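Local coordinates for putative cytoplasmic protein (Salmonella typhimurium, PDB 2GK3) that is of unknown function but forms hexamers and is probably related to the class I glutamine amidotransferases, at residues 186-199 against 203-215. Numbering follows the deposited sequence.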
loop_
_atom_site.group_PDB
_atom_site.type_symbol
_atom_site.label_atom_id
_atom_site.label_comp_id
_atom_site.label_asym_id
_atom_site.label_seq_id
_atom_site.Cartn_x
_atom_site.Cartn_y
_atom_site.Cartn_z
ATOM N N PHE E 186 27.727 16.903 4.847
ATOM C CA PHE E 186 26.754 16.062 4.151
ATOM C C PHE E 186 26.337 14.969 5.089
ATOM O O PHE E 186 27.139 14.536 5.925
ATOM C CB PHE E 186 27.372 15.426 2.908
ATOM C CG PHE E 186 27.782 16.416 1.894
ATOM C CD1 PHE E 186 28.994 17.101 2.029
ATOM C CD2 PHE E 186 26.936 16.711 0.825
ATOM C CE1 PHE E 186 29.369 18.070 1.118
ATOM C CE2 PHE E 186 27.290 17.678 -0.097
ATOM C CZ PHE E 186 28.509 18.366 0.042
ATOM N N LEU E 187 25.093 14.507 4.955
ATOM C CA LEU E 187 24.551 13.526 5.895
ATOM C C LEU E 187 24.565 12.094 5.334
ATOM O O LEU E 187 23.997 11.163 5.915
ATOM C CB LEU E 187 23.170 13.982 6.388
ATOM C CG LEU E 187 23.058 14.813 7.698
ATOM C CD1 LEU E 187 24.280 15.626 8.104
ATOM C CD2 LEU E 187 21.866 15.706 7.699
ATOM N N GLY E 188 25.257 11.920 4.210
ATOM C CA GLY E 188 25.248 10.644 3.512
ATOM C C GLY E 188 25.703 10.758 2.077
ATOM O O GLY E 188 25.816 11.859 1.540
ATOM N N TYR E 189 25.988 9.606 1.469
ATOM C CA TYR E 189 26.457 9.533 0.092
ATOM C C TYR E 189 26.366 8.098 -0.417
ATOM O O TYR E 189 26.232 7.160 0.380
ATOM C CB TYR E 189 27.894 10.083 -0.045
ATOM C CG TYR E 189 28.964 9.288 0.707
ATOM C CD1 TYR E 189 29.768 8.367 0.035
ATOM C CD2 TYR E 189 29.180 9.487 2.070
ATOM C CE1 TYR E 189 30.763 7.652 0.698
ATOM C CE2 TYR E 189 30.177 8.783 2.756
ATOM C CZ TYR E 189 30.966 7.863 2.063
ATOM O OH TYR E 189 31.933 7.140 2.732
ATOM N N ASN E 190 26.417 7.950 -1.742
ATOM C CA ASN E 190 26.567 6.651 -2.391
ATOM C C ASN E 190 28.049 6.306 -2.495
ATOM O O ASN E 190 28.844 7.096 -3.031
ATOM C CB ASN E 190 25.965 6.670 -3.793
ATOM C CG ASN E 190 24.462 6.861 -3.793
ATOM O OD1 ASN E 190 23.976 7.960 -4.059
ATOM N ND2 ASN E 190 23.720 5.801 -3.508
ATOM N N GLN E 191 28.420 5.135 -1.977
ATOM C CA GLN E 191 29.813 4.687 -2.024
ATOM C C GLN E 191 30.157 4.034 -3.348
ATOM O O GLN E 191 29.545 3.057 -3.746
ATOM C CB GLN E 191 30.114 3.695 -0.903
ATOM C CG GLN E 191 31.587 3.276 -0.846
ATOM C CD GLN E 191 31.893 2.441 0.363
ATOM O OE1 GLN E 191 31.329 1.367 0.549
ATOM N NE2 GLN E 191 32.780 2.933 1.204
ATOM N N ALA E 192 31.157 4.569 -4.029
ATOM C CA ALA E 192 31.611 3.969 -5.279
ATOM C C ALA E 192 33.152 3.996 -5.317
ATOM O O ALA E 192 33.786 4.582 -4.452
ATOM C CB ALA E 192 31.000 4.684 -6.476
ATOM N N VAL E 193 33.729 3.310 -6.289
ATOM C CA VAL E 193 35.157 3.312 -6.497
ATOM C C VAL E 193 35.400 4.030 -7.829
ATOM O O VAL E 193 34.786 3.687 -8.849
ATOM C CB VAL E 193 35.720 1.864 -6.528
ATOM C CG1 VAL E 193 37.209 1.881 -6.842
ATOM C CG2 VAL E 193 35.446 1.134 -5.179
ATOM N N ALA E 194 36.268 5.037 -7.813
ATOM C CA ALA E 194 36.642 5.718 -9.052
ATOM C C ALA E 194 37.333 4.746 -10.026
ATOM O O ALA E 194 38.150 3.938 -9.607
ATOM C CB ALA E 194 37.552 6.883 -8.742
ATOM N N ARG E 195 37.006 4.815 -11.317
ATOM C CA ARG E 195 37.812 4.104 -12.314
ATOM C C ARG E 195 39.249 4.669 -12.214
ATOM O O ARG E 195 39.410 5.881 -12.011
ATOM C CB ARG E 195 37.204 4.248 -13.715
ATOM C CG ARG E 195 35.880 3.487 -13.878
ATOM C CD ARG E 195 35.308 3.513 -15.302
ATOM N NE ARG E 195 33.968 2.896 -15.364
ATOM C CZ ARG E 195 33.753 1.584 -15.416
ATOM N NH1 ARG E 195 34.788 0.744 -15.432
ATOM N NH2 ARG E 195 32.511 1.101 -15.450
ATOM N N ASP E 196 40.289 3.824 -12.300
ATOM C CA ASP E 196 41.675 4.342 -12.103
ATOM C C ASP E 196 42.095 5.209 -13.303
ATOM O O ASP E 196 43.182 5.720 -13.413
ATOM C CB ASP E 196 42.706 3.256 -11.697
ATOM C CG ASP E 196 42.929 2.176 -12.759
ATOM O OD1 ASP E 196 43.556 1.138 -12.397
ATOM O OD2 ASP E 196 42.513 2.327 -13.926
ATOM N N ASP E 197 41.108 5.373 -14.156
ATOM C CA ASP E 197 41.088 6.143 -15.365
ATOM C C ASP E 197 40.687 7.597 -15.083
ATOM O O ASP E 197 41.068 8.530 -15.795
ATOM C CB ASP E 197 39.943 5.500 -16.179
ATOM C CG ASP E 197 40.301 5.327 -17.569
ATOM O OD1 ASP E 197 39.523 4.738 -18.329
ATOM O OD2 ASP E 197 41.410 5.796 -17.892
ATOM N N ALA E 198 39.857 7.757 -14.059
ATOM C CA ALA E 198 39.103 8.969 -13.836
ATOM C C ALA E 198 39.818 9.917 -12.886
ATOM O O ALA E 198 40.794 9.539 -12.250
ATOM C CB ALA E 198 37.742 8.615 -13.295
ATOM N N ASP E 199 39.318 11.150 -12.796
ATOM C CA ASP E 199 39.921 12.172 -11.962
ATOM C C ASP E 199 39.047 12.410 -10.744
ATOM O O ASP E 199 37.945 12.957 -10.873
ATOM C CB ASP E 199 40.103 13.490 -12.745
ATOM C CG ASP E 199 40.886 13.310 -14.056
ATOM O OD1 ASP E 199 42.032 12.756 -14.062
ATOM O OD2 ASP E 199 40.349 13.735 -15.109
ATOM N N THR E 203 36.522 14.375 -2.024
ATOM C CA THR E 203 36.259 13.123 -1.320
ATOM C C THR E 203 35.376 13.395 -0.115
ATOM O O THR E 203 35.204 14.533 0.317
ATOM C CB THR E 203 37.548 12.469 -0.804
ATOM O OG1 THR E 203 38.196 13.400 0.064
ATOM C CG2 THR E 203 38.509 12.082 -1.956
ATOM N N ILE E 204 34.841 12.321 0.439
ATOM C CA ILE E 204 33.967 12.393 1.574
ATOM C C ILE E 204 34.275 11.103 2.325
ATOM O O ILE E 204 34.231 10.036 1.719
ATOM C CB ILE E 204 32.481 12.490 1.073
ATOM C CG1 ILE E 204 31.504 12.805 2.211
ATOM C CG2 ILE E 204 32.062 11.251 0.235
ATOM C CD1 ILE E 204 30.067 13.097 1.720
ATOM N N ASN E 205 34.667 11.190 3.598
ATOM C CA ASN E 205 34.997 9.984 4.398
ATOM C C ASN E 205 36.058 9.141 3.680
ATOM O O ASN E 205 36.059 7.906 3.731
ATOM C CB ASN E 205 33.722 9.173 4.655
ATOM C CG ASN E 205 33.896 8.085 5.704
ATOM O OD1 ASN E 205 34.693 8.218 6.645
ATOM N ND2 ASN E 205 33.116 6.998 5.558
ATOM N N ASN E 206 36.948 9.839 2.981
ATOM C CA ASN E 206 37.970 9.226 2.141
ATOM C C ASN E 206 37.445 8.446 0.915
ATOM O O ASN E 206 38.234 7.863 0.174
ATOM C CB ASN E 206 38.967 8.395 2.984
ATOM C CG ASN E 206 39.652 9.233 4.073
ATOM O OD1 ASN E 206 40.239 10.281 3.799
ATOM N ND2 ASN E 206 39.554 8.781 5.309
ATOM N N ASP E 207 36.133 8.449 0.687
ATOM C CA ASP E 207 35.582 7.853 -0.544
ATOM C C ASP E 207 35.468 8.957 -1.602
ATOM O O ASP E 207 35.426 10.132 -1.256
ATOM C CB ASP E 207 34.207 7.232 -0.309
ATOM C CG ASP E 207 34.264 5.907 0.429
ATOM O OD1 ASP E 207 35.071 5.019 0.061
ATOM O OD2 ASP E 207 33.454 5.742 1.369
ATOM N N PRO E 208 35.426 8.585 -2.894
ATOM C CA PRO E 208 35.279 9.669 -3.877
ATOM C C PRO E 208 33.937 10.397 -3.698
ATOM O O PRO E 208 32.931 9.769 -3.287
ATOM C CB PRO E 208 35.334 8.947 -5.230
ATOM C CG PRO E 208 35.175 7.524 -4.951
ATOM C CD PRO E 208 35.488 7.250 -3.521
ATOM N N LEU E 209 33.940 11.705 -3.968
ATOM C CA LEU E 209 32.707 12.506 -3.938
ATOM C C LEU E 209 32.421 13.171 -5.293
ATOM O O LEU E 209 31.294 13.109 -5.802
ATOM C CB LEU E 209 32.737 13.550 -2.808
ATOM C CG LEU E 209 31.595 14.582 -2.746
ATOM C CD1 LEU E 209 30.241 13.922 -2.523
ATOM C CD2 LEU E 209 31.850 15.628 -1.659
ATOM N N LEU E 210 33.433 13.822 -5.860
ATOM C CA LEU E 210 33.313 14.401 -7.196
ATOM C C LEU E 210 34.348 13.777 -8.115
ATOM O O LEU E 210 35.537 13.847 -7.833
ATOM C CB LEU E 210 33.458 15.931 -7.148
ATOM C CG LEU E 210 33.227 16.719 -8.442
ATOM C CD1 LEU E 210 31.802 16.515 -9.051
ATOM C CD2 LEU E 210 33.522 18.198 -8.207
ATOM N N VAL E 211 33.880 13.186 -9.214
ATOM C CA VAL E 211 34.725 12.408 -10.123
ATOM C C VAL E 211 34.425 12.780 -11.578
ATOM O O VAL E 211 33.258 12.808 -11.983
ATOM C CB VAL E 211 34.506 10.867 -9.953
ATOM C CG1 VAL E 211 35.399 10.068 -10.923
ATOM C CG2 VAL E 211 34.755 10.426 -8.492
ATOM N N PHE E 212 35.485 13.046 -12.346
ATOM C CA PHE E 212 35.367 13.393 -13.772
ATOM C C PHE E 212 35.972 12.312 -14.663
ATOM O O PHE E 212 37.020 11.753 -14.356
ATOM C CB PHE E 212 36.010 14.770 -14.067
ATOM C CG PHE E 212 35.291 15.922 -13.410
ATOM C CD1 PHE E 212 34.184 16.499 -14.019
ATOM C CD2 PHE E 212 35.693 16.397 -12.162
ATOM C CE1 PHE E 212 33.490 17.533 -13.400
ATOM C CE2 PHE E 212 35.021 17.433 -11.546
ATOM C CZ PHE E 212 33.919 18.004 -12.160
ATOM N N GLY E 213 35.312 12.009 -15.764
ATOM C CA GLY E 213 35.900 11.104 -16.736
ATOM C C GLY E 213 35.534 11.422 -18.163
ATOM O O GLY E 213 35.012 12.502 -18.461
ATOM N N GLU E 214 35.811 10.476 -19.051
ATOM C CA GLU E 214 35.455 10.621 -20.446
ATOM C C GLU E 214 34.899 9.309 -20.928
ATOM O O GLU E 214 35.168 8.254 -20.342
ATOM C CB GLU E 214 36.663 11.046 -21.272
ATOM C CG GLU E 214 37.386 12.254 -20.667
ATOM C CD GLU E 214 38.447 12.854 -21.567
ATOM O OE1 GLU E 214 38.395 12.614 -22.792
ATOM O OE2 GLU E 214 39.323 13.590 -21.041
ATOM N N TYR E 215 34.089 9.384 -21.970
ATOM C CA TYR E 215 33.542 8.212 -22.611
ATOM C C TYR E 215 33.380 8.484 -24.100
ATOM O O TYR E 215 32.389 9.118 -24.529
ATOM C CB TYR E 215 32.199 7.823 -21.987
ATOM C CG TYR E 215 31.658 6.539 -22.561
ATOM C CD1 TYR E 215 32.214 5.316 -22.209
ATOM C CD2 TYR E 215 30.624 6.549 -23.476
ATOM C CE1 TYR E 215 31.744 4.138 -22.743
ATOM C CE2 TYR E 215 30.144 5.381 -24.006
ATOM C CZ TYR E 215 30.714 4.183 -23.642
ATOM O OH TYR E 215 30.238 3.025 -24.169
HETATM O O HOH W 1 31.651 7.235 -3.074
#
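Y189 lies flat over I204, whose CG2 sits 3.6 Å from the centroid of the tyrosine ring and only 8° off its normal, a CH-pi contact. With CG held between its own backbone N and carbonyl carbon (chi1 64°), the ring reaches across the I204-D207 turn and brings its hydroxyl to D207. There Y189 OH donates to D207 OD2 in a very short bond of 2.5 Å, the carboxylate oxygen lying at the ring edge, and N205 ND2 gives a hydrogen to the same hydroxyl over 3.1 Å. Q191, extended beyond CG, brings NE2 to D207 OD2 at 2.9 Å from the syn side but well out of the carboxylate plane. OD2 thus takes two hydrogens, and the same NE2 makes a weak bond to OD1, amide and carboxylate standing perpendicular. The other branch of I204 ends in CD1, which touches F186 CB at 3.8 Å; F223 and F236 pack against F186 in turn. One water ties N190 O and A192 N to P208 O, where no direct backbone bond joins the two strands. Further along, A198 CB packs on V211 CG1 at 3.6 Å, and D199 and F212 form an antiparallel hydrogen-bonded pair, D199 N to F212 O at 2.8 Å being nearly straight. The arrangement is a two-residue beta hairpin, strands 199-204 and 207-215 joined by a type I' turn, its turn end covered by side chains of the preceding strand 185-194.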